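Local coordinates for 2-hydroxy-3-oxopropionate reductase (Polaromonas sp. JS666, PDB 4DLL), which probably reduces 2-hydroxy-3-oxopropionate (tartronate semialdehyde) to glycerate, using a nicotinamide dinucleotide as hydride donor, at residues A[96-105]-A[119-127]; A[144-152]-A[191-202]. All coordinates share one frame; numbering follows the deposited sequence.

Contact 1. Residues A[96-105]-A[119-127]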
loop_
_atom_site.group_PDB
_atom_site.type_symbol
_atom_site.label_atom_id
_atom_site.label_comp_id
_atom_site.label_asym_id
_atom_site.label_seq_id
_atom_site.Cartn_x
_atom_site.Cartn_y
_atom_site.Cartn_z
ATOM N N GLU A 96 16.942 16.379 -13.533
ATOM C CA GLU A 96 16.399 15.062 -13.916
ATOM C C GLU A 96 17.153 13.889 -13.324
ATOM O O GLU A 96 16.551 12.995 -12.720
ATOM C CB GLU A 96 16.414 14.878 -15.451
ATOM C CG GLU A 96 15.322 15.628 -16.221
ATOM C CD GLU A 96 15.723 17.080 -16.606
ATOM O OE1 GLU A 96 16.938 17.410 -16.515
ATOM O OE2 GLU A 96 14.809 17.874 -16.997
ATOM N N ASN A 97 18.461 13.877 -13.545
ATOM C CA ASN A 97 19.269 12.743 -13.196
ATOM C C ASN A 97 20.682 13.169 -12.847
ATOM O O ASN A 97 21.040 14.367 -12.904
ATOM C CB ASN A 97 19.310 11.742 -14.361
ATOM C CG ASN A 97 19.867 12.356 -15.647
ATOM O OD1 ASN A 97 20.949 12.962 -15.659
ATOM N ND2 ASN A 97 19.118 12.213 -16.725
ATOM N N GLY A 98 21.466 12.151 -12.501
ATOM C CA GLY A 98 22.859 12.269 -12.099
ATOM C C GLY A 98 23.789 12.982 -13.027
ATOM O O GLY A 98 24.577 13.788 -12.539
ATOM N N ALA A 99 23.702 12.682 -14.343
ATOM C CA ALA A 99 24.561 13.290 -15.398
ATOM C C ALA A 99 24.345 14.788 -15.512
ATOM O O ALA A 99 25.296 15.583 -15.543
ATOM C CB ALA A 99 24.290 12.641 -16.773
ATOM N N VAL A 100 23.066 15.152 -15.620
ATOM C CA VAL A 100 22.656 16.562 -15.687
ATOM C C VAL A 100 23.148 17.294 -14.446
ATOM O O VAL A 100 23.722 18.384 -14.558
ATOM C CB VAL A 100 21.097 16.714 -15.868
ATOM C CG1 VAL A 100 20.675 18.176 -16.077
ATOM C CG2 VAL A 100 20.599 15.883 -17.042
ATOM N N VAL A 101 22.957 16.683 -13.268
ATOM C CA VAL A 101 23.396 17.335 -12.034
ATOM C C VAL A 101 24.910 17.573 -12.054
ATOM O O VAL A 101 25.346 18.681 -11.779
ATOM C CB VAL A 101 22.926 16.629 -10.748
ATOM C CG1 VAL A 101 23.699 17.173 -9.529
ATOM C CG2 VAL A 101 21.477 16.886 -10.531
ATOM N N GLN A 102 25.688 16.557 -12.436
ATOM C CA GLN A 102 27.139 16.640 -12.562
ATOM C C GLN A 102 27.534 17.785 -13.480
ATOM O O GLN A 102 28.382 18.599 -13.128
ATOM C CB GLN A 102 27.671 15.304 -13.095
ATOM C CG GLN A 102 29.037 15.357 -13.886
ATOM C CD GLN A 102 30.219 14.786 -13.112
ATOM O OE1 GLN A 102 30.060 13.917 -12.240
ATOM N NE2 GLN A 102 31.424 15.260 -13.449
ATOM N N ASP A 103 26.909 17.826 -14.660
ATOM C CA ASP A 103 27.222 18.805 -15.687
ATOM C C ASP A 103 26.979 20.214 -15.158
ATOM O O ASP A 103 27.914 21.024 -15.041
ATOM C CB ASP A 103 26.381 18.559 -16.938
ATOM C CG ASP A 103 26.862 19.376 -18.122
ATOM O OD1 ASP A 103 27.702 18.856 -18.895
ATOM O OD2 ASP A 103 26.439 20.550 -18.263
ATOM N N VAL A 104 25.734 20.496 -14.796
ATOM C CA VAL A 104 25.406 21.774 -14.133
ATOM C C VAL A 104 26.361 22.213 -12.986
ATOM O O VAL A 104 26.842 23.356 -12.965
ATOM C CB VAL A 104 23.935 21.821 -13.676
ATOM C CG1 VAL A 104 23.621 23.178 -13.043
ATOM C CG2 VAL A 104 23.046 21.612 -14.872
ATOM N N LEU A 105 26.646 21.299 -12.060
ATOM C CA LEU A 105 27.483 21.630 -10.922
ATOM C C LEU A 105 28.914 21.916 -11.362
ATOM O O LEU A 105 29.532 22.881 -10.915
ATOM C CB LEU A 105 27.480 20.470 -9.916
ATOM C CG LEU A 105 26.504 20.489 -8.717
ATOM C CD1 LEU A 105 26.702 19.215 -7.905
ATOM C CD2 LEU A 105 26.770 21.696 -7.862
ATOM N N LEU A 119 24.517 26.013 1.136
ATOM C CA LEU A 119 24.073 24.633 1.138
ATOM C C LEU A 119 23.479 24.272 -0.222
ATOM O O LEU A 119 22.788 25.087 -0.815
ATOM C CB LEU A 119 22.969 24.425 2.197
ATOM C CG LEU A 119 23.397 23.801 3.527
ATOM C CD1 LEU A 119 24.136 24.854 4.408
ATOM C CD2 LEU A 119 22.238 23.159 4.272
ATOM N N PHE A 120 23.725 23.036 -0.657
ATOM C CA PHE A 120 23.160 22.499 -1.856
ATOM C C PHE A 120 22.216 21.359 -1.500
ATOM O O PHE A 120 22.622 20.424 -0.875
ATOM C CB PHE A 120 24.265 22.022 -2.778
ATOM C CG PHE A 120 23.787 21.407 -4.070
ATOM C CD1 PHE A 120 23.550 20.036 -4.153
ATOM C CD2 PHE A 120 23.676 22.169 -5.216
ATOM C CE1 PHE A 120 23.148 19.406 -5.358
ATOM C CE2 PHE A 120 23.272 21.578 -6.441
ATOM C CZ PHE A 120 23.004 20.179 -6.506
ATOM N N LEU A 121 20.954 21.486 -1.901
ATOM C CA LEU A 121 19.893 20.518 -1.631
ATOM C C LEU A 121 19.613 19.810 -2.924
ATOM O O LEU A 121 19.117 20.444 -3.860
ATOM C CB LEU A 121 18.616 21.230 -1.146
ATOM C CG LEU A 121 18.365 21.255 0.374
ATOM C CD1 LEU A 121 19.563 21.648 1.177
ATOM C CD2 LEU A 121 17.197 22.134 0.755
ATOM N N ASP A 122 19.935 18.519 -2.992
ATOM C CA ASP A 122 19.566 17.735 -4.157
ATOM C C ASP A 122 18.279 16.964 -3.958
ATOM O O ASP A 122 18.194 16.060 -3.131
ATOM C CB ASP A 122 20.686 16.830 -4.678
ATOM C CG ASP A 122 20.475 16.486 -6.165
ATOM O OD1 ASP A 122 19.289 16.558 -6.631
ATOM O OD2 ASP A 122 21.475 16.193 -6.885
HETATM N N MSE A 123 17.274 17.403 -4.713
HETATM C CA MSE A 123 15.949 16.799 -4.778
HETATM C C MSE A 123 15.820 15.927 -5.988
HETATM O O MSE A 123 14.969 15.077 -6.012
HETATM C CB MSE A 123 14.876 17.860 -4.892
HETATM C CG MSE A 123 14.865 18.755 -3.714
HETATM SE SE MSE A 123 13.121 19.617 -3.582
HETATM C CE MSE A 123 13.039 19.493 -1.488
ATOM N N ALA A 124 16.628 16.138 -7.008
ATOM C CA ALA A 124 16.649 15.200 -8.164
ATOM C C ALA A 124 16.674 13.691 -7.715
ATOM O O ALA A 124 17.146 13.359 -6.624
ATOM C CB ALA A 124 17.823 15.515 -9.016
ATOM N N SER A 125 16.113 12.779 -8.504
ATOM C CA SER A 125 16.328 11.343 -8.223
ATOM C C SER A 125 17.699 10.962 -8.831
ATOM O O SER A 125 17.977 11.216 -10.014
ATOM C CB SER A 125 15.153 10.431 -8.709
ATOM O OG SER A 125 14.109 10.286 -7.717
ATOM N N ILE A 126 18.559 10.394 -7.992
ATOM C CA ILE A 126 20.007 10.321 -8.248
ATOM C C ILE A 126 20.469 9.182 -7.355
ATOM O O ILE A 126 19.861 8.976 -6.298
ATOM C CB ILE A 126 20.664 11.719 -7.919
ATOM C CG1 ILE A 126 20.964 12.464 -9.207
ATOM C CG2 ILE A 126 21.962 11.643 -7.119
ATOM C CD1 ILE A 126 21.933 13.608 -9.008
ATOM N N THR A 127 21.483 8.406 -7.756
ATOM C CA THR A 127 21.802 7.168 -6.992
ATOM C C THR A 127 22.469 7.551 -5.706
ATOM O O THR A 127 23.186 8.553 -5.699
ATOM C CB THR A 127 22.737 6.204 -7.774
ATOM O OG1 THR A 127 23.859 6.938 -8.293
ATOM C CG2 THR A 127 21.949 5.525 -8.941
#

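Contact 2. Residues A[144-152]-A[191-202]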
loop_
_atom_site.group_PDB
_atom_site.type_symbol
_atom_site.label_atom_id
_atom_site.label_comp_id
_atom_site.label_asym_id
_atom_site.label_seq_id
_atom_site.Cartn_x
_atom_site.Cartn_y
_atom_site.Cartn_z
ATOM N N ALA A 144 28.314 22.486 1.713
ATOM C CA ALA A 144 27.473 21.443 2.269
ATOM C C ALA A 144 26.506 20.881 1.234
ATOM O O ALA A 144 26.135 21.532 0.296
ATOM C CB ALA A 144 26.663 21.998 3.563
ATOM N N HIS A 145 26.067 19.665 1.462
ATOM C CA HIS A 145 25.212 18.932 0.564
ATOM C C HIS A 145 24.286 18.137 1.466
ATOM O O HIS A 145 24.733 17.539 2.437
ATOM C CB HIS A 145 26.076 17.961 -0.208
ATOM C CG HIS A 145 25.369 17.230 -1.311
ATOM N ND1 HIS A 145 24.647 16.076 -1.093
ATOM C CD2 HIS A 145 25.359 17.435 -2.651
ATOM C CE1 HIS A 145 24.164 15.640 -2.244
ATOM N NE2 HIS A 145 24.574 16.449 -3.198
ATOM N N LEU A 146 22.989 18.168 1.170
ATOM C CA LEU A 146 22.065 17.170 1.692
ATOM C C LEU A 146 21.370 16.610 0.506
ATOM O O LEU A 146 21.253 17.306 -0.497
ATOM C CB LEU A 146 20.965 17.808 2.510
ATOM C CG LEU A 146 21.349 18.200 3.881
ATOM C CD1 LEU A 146 22.040 19.453 3.639
ATOM C CD2 LEU A 146 20.001 18.445 4.512
ATOM N N ASP A 147 20.830 15.408 0.646
ATOM C CA ASP A 147 20.098 14.825 -0.460
ATOM C C ASP A 147 18.718 14.701 0.131
ATOM O O ASP A 147 18.553 14.043 1.173
ATOM C CB ASP A 147 20.707 13.477 -0.991
ATOM C CG ASP A 147 21.028 12.471 0.113
ATOM O OD1 ASP A 147 21.901 12.746 0.990
ATOM O OD2 ASP A 147 20.437 11.373 0.089
ATOM N N THR A 148 17.775 15.413 -0.480
ATOM C CA THR A 148 16.468 15.624 0.093
ATOM C C THR A 148 15.327 15.358 -0.899
ATOM O O THR A 148 14.547 16.278 -1.244
ATOM C CB THR A 148 16.342 17.046 0.771
ATOM O OG1 THR A 148 16.255 18.077 -0.206
ATOM C CG2 THR A 148 17.546 17.333 1.674
ATOM N N PRO A 149 15.228 14.102 -1.391
ATOM C CA PRO A 149 14.042 13.736 -2.229
ATOM C C PRO A 149 12.729 13.757 -1.506
ATOM O O PRO A 149 12.686 13.670 -0.247
ATOM C CB PRO A 149 14.341 12.309 -2.663
ATOM C CG PRO A 149 15.310 11.826 -1.659
ATOM C CD PRO A 149 16.149 12.979 -1.250
ATOM N N VAL A 150 11.674 13.868 -2.299
ATOM C CA VAL A 150 10.298 14.017 -1.821
ATOM C C VAL A 150 9.373 12.911 -2.310
ATOM O O VAL A 150 9.630 12.268 -3.346
ATOM C CB VAL A 150 9.699 15.419 -2.141
ATOM C CG1 VAL A 150 10.719 16.541 -1.721
ATOM C CG2 VAL A 150 9.295 15.547 -3.636
ATOM N N SER A 151 8.359 12.605 -1.521
ATOM C CA SER A 151 7.199 11.894 -2.051
ATOM C C SER A 151 5.937 12.747 -1.778
ATOM O O SER A 151 5.945 13.611 -0.879
ATOM C CB SER A 151 7.108 10.487 -1.452
ATOM O OG SER A 151 6.034 9.727 -2.046
ATOM N N GLY A 152 4.883 12.553 -2.568
ATOM C CA GLY A 152 3.645 13.284 -2.356
ATOM C C GLY A 152 2.928 13.937 -3.518
ATOM O O GLY A 152 1.760 14.361 -3.347
ATOM N N PRO A 191 23.241 9.657 6.771
ATOM C CA PRO A 191 24.346 10.433 6.181
ATOM C C PRO A 191 24.167 10.545 4.689
ATOM O O PRO A 191 23.225 10.003 4.173
ATOM C CB PRO A 191 25.604 9.610 6.542
ATOM C CG PRO A 191 25.111 8.532 7.501
ATOM C CD PRO A 191 23.685 8.287 7.109
ATOM N N HIS A 192 25.008 11.341 4.022
ATOM C CA HIS A 192 24.955 11.519 2.551
ATOM C C HIS A 192 24.537 10.249 1.820
ATOM O O HIS A 192 25.085 9.197 2.098
ATOM C CB HIS A 192 26.284 12.020 1.967
ATOM C CG HIS A 192 26.885 13.192 2.674
ATOM N ND1 HIS A 192 26.243 14.408 2.809
ATOM C CD2 HIS A 192 28.108 13.350 3.243
ATOM C CE1 HIS A 192 27.035 15.261 3.442
ATOM N NE2 HIS A 192 28.166 14.635 3.736
ATOM N N GLY A 193 23.537 10.371 0.934
ATOM C CA GLY A 193 23.023 9.307 0.091
ATOM C C GLY A 193 21.881 8.557 0.719
ATOM O O GLY A 193 21.153 7.877 0.020
ATOM N N SER A 194 21.712 8.724 2.034
ATOM C CA SER A 194 20.581 8.164 2.766
ATOM C C SER A 194 19.160 8.584 2.294
ATOM O O SER A 194 18.229 7.776 2.326
ATOM C CB SER A 194 20.722 8.535 4.233
ATOM O OG SER A 194 21.528 7.593 4.888
ATOM N N GLY A 195 19.009 9.835 1.864
ATOM C CA GLY A 195 17.762 10.339 1.367
ATOM C C GLY A 195 17.505 9.604 0.081
ATOM O O GLY A 195 16.421 9.073 -0.108
ATOM N N GLN A 196 18.487 9.564 -0.824
ATOM C CA GLN A 196 18.254 8.839 -2.097
ATOM C C GLN A 196 17.933 7.385 -1.862
ATOM O O GLN A 196 17.136 6.780 -2.568
ATOM C CB GLN A 196 19.412 8.955 -3.081
ATOM C CG GLN A 196 19.712 10.376 -3.439
ATOM C CD GLN A 196 18.615 11.037 -4.271
ATOM O OE1 GLN A 196 18.629 12.255 -4.468
ATOM N NE2 GLN A 196 17.665 10.258 -4.740
ATOM N N LEU A 197 18.516 6.838 -0.819
ATOM C CA LEU A 197 18.285 5.446 -0.533
ATOM C C LEU A 197 16.897 5.258 -0.013
ATOM O O LEU A 197 16.281 4.239 -0.303
ATOM C CB LEU A 197 19.315 4.962 0.468
ATOM C CG LEU A 197 19.203 3.541 0.959
ATOM C CD1 LEU A 197 20.142 2.694 0.115
ATOM C CD2 LEU A 197 19.568 3.532 2.439
ATOM N N THR A 198 16.417 6.203 0.821
ATOM C CA THR A 198 15.038 6.081 1.360
ATOM C C THR A 198 14.109 6.338 0.202
ATOM O O THR A 198 13.119 5.686 0.045
ATOM C CB THR A 198 14.793 7.040 2.554
ATOM O OG1 THR A 198 15.738 6.724 3.557
ATOM C CG2 THR A 198 13.416 6.883 3.170
ATOM N N LYS A 199 14.463 7.313 -0.629
ATOM C CA LYS A 199 13.756 7.481 -1.865
ATOM C C LYS A 199 13.564 6.173 -2.714
ATOM O O LYS A 199 12.461 5.962 -3.224
ATOM C CB LYS A 199 14.240 8.643 -2.679
ATOM C CG LYS A 199 13.413 8.914 -3.990
ATOM C CD LYS A 199 11.868 9.303 -3.812
ATOM C CE LYS A 199 11.343 10.064 -5.067
ATOM N NZ LYS A 199 9.889 9.952 -5.114
ATOM N N LEU A 200 14.550 5.285 -2.776
ATOM C CA LEU A 200 14.437 4.121 -3.718
ATOM C C LEU A 200 13.595 3.061 -2.991
ATOM O O LEU A 200 12.750 2.427 -3.600
ATOM C CB LEU A 200 15.844 3.531 -4.111
ATOM C CG LEU A 200 16.781 4.333 -4.986
ATOM C CD1 LEU A 200 18.302 3.807 -5.008
ATOM C CD2 LEU A 200 16.171 4.505 -6.395
ATOM N N ALA A 201 13.766 2.913 -1.660
ATOM C CA ALA A 201 12.802 2.147 -0.889
ATOM C C ALA A 201 11.372 2.601 -1.192
ATOM O O ALA A 201 10.517 1.781 -1.410
ATOM C CB ALA A 201 13.113 2.194 0.685
ATOM N N ASN A 202 11.097 3.903 -1.182
ATOM C CA ASN A 202 9.681 4.454 -1.380
ATOM C C ASN A 202 9.247 4.147 -2.835
ATOM O O ASN A 202 8.122 3.697 -3.134
ATOM C CB ASN A 202 9.852 5.958 -1.209
ATOM C CG ASN A 202 8.600 6.718 -1.165
ATOM O OD1 ASN A 202 8.090 7.206 -2.197
ATOM N ND2 ASN A 202 8.127 6.935 0.074
#

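Contact 1. Residues A[96-105]-A[119-127]
Val101 and Leu105, one turn apart on helix 98-105, meet the side chains of strand 119-122 and of the loop that follows it, a worked example of how a beta-alpha-beta crossover of a Rossmann-type domain is sealed by carbon. The helix lies in the connection from strand 90-93 to its parallel neighbour 119-122 and runs nearly antiparallel to the latter, at 160°.

Apolar packing carries the contact. Leu105 and Phe120 point at each other across the gap between helix and strand: the two methyls come obliquely to the ring, CD2 of Leu105 lying 3.8 Å from CE2 of Phe120 while CD1 turns to CZ. With CG anti to the backbone N (chi1 179°), the ring of Phe120 extends toward the helix. Leu138 of helix 128-140 packs on both Leu105 and Phe120. Val101 spreads over three apolar partners. Its CB lies 3.6 Å from CD1 of Ile126, its CG2 4.2 Å from CB of Ala124, and its CG1 borders Phe120. The closest fit is at Gly98, whose CA is 3.5 Å from both CG1 and CD1 of Ile126, tighter than usual carbon packing.

Two polar bonds lie within single segments. Asn97, the N-cap of the helix, accepts from Val100 N through OD1 at 3.0 Å, in an almost straight bond (178°). The buried carboxylate of Asp122 takes a weak bond on OD1 from Ala124 N, and its OD2 sits 3.6 Å from CG1 of Val101. Glu96 turns outward instead, to a salt bridge with Arg62.

The chemistry implies a division of labour: the Asn97 cap fixes the helix start, the Asp122 bond contributes only weakly, and the hold between the segments depends on the shape of branched and aromatic side chains.

Contact 2. Residues A[144-152]-A[191-202]
Asp147 meets the start of helix 194-202, and His145 meets His192 just before it; this is the first part of the long helix that, in the 6-phosphogluconate dehydrogenase-like reductases, leads from the Rossmann-type domain into the helical domain. The principle illustrated is a strand carboxylate gathering the amides of an incoming helix.

Along the approach, His192 brings its ring edge to the strand, with CE1 3.4 Å from His145 O and the oxygen in the plane of the ring. Gly193, at the N-cap position, gives its N-H to Asp147 OD1 at 2.9 Å (163°), meeting it 46° out of the carboxylate plane. Gly195 N adds a weak bond to OD2. Gly195 also lets the backbones close up, since a CB there would fall 2.3 Å from Asp147 O. Gln196 N, 2.8 Å from Asp147 OD2, comes nearly along its C-O axis. CG of Asp147 stands between its backbone N and carbonyl carbon (chi1 48°), which presents both oxygens to the helix start. Were Asp147 an alanine, the amides of Gly193 and Gln196 would probably lose their acceptors and the helix start would be less firmly fixed to the strand.

One turn on, the CB and CG of Lys199 lie along the proline ring, CB of Lys199 being 3.5 Å from CG of Pro149. The chain then bends at chi2 and sends NZ of Lys199 to Val150 O at 2.9 Å, in the carbonyl plane. Last comes Asn202, beside Ser151, whose OG is hydrogen-bonded to Phe238 N of the second subunit.

How the contacts relate
Followed from the N terminus, the chain first closes contact 1, a short loop of 13 residues between the helix after strand 90-93 and strand 119-122. Helix 128-140 then leads to strand 144-151, where contact 2 opens; it closes 38 residues later, after helix 153-159, strand 162-167, helix 170-183 and strand 184-190. The two loops are in series and neither encloses nor crosses the other. They meet in the sheet, where strands 119-122 and 144-151 are parallel neighbours joined by backbone bonds, and Phe120 meets the ring of His145. Contact 1 thus secures a helix to the sheet of the presumed nucleotide-binding domain, and contact 2 secures the helix leading into the second domain.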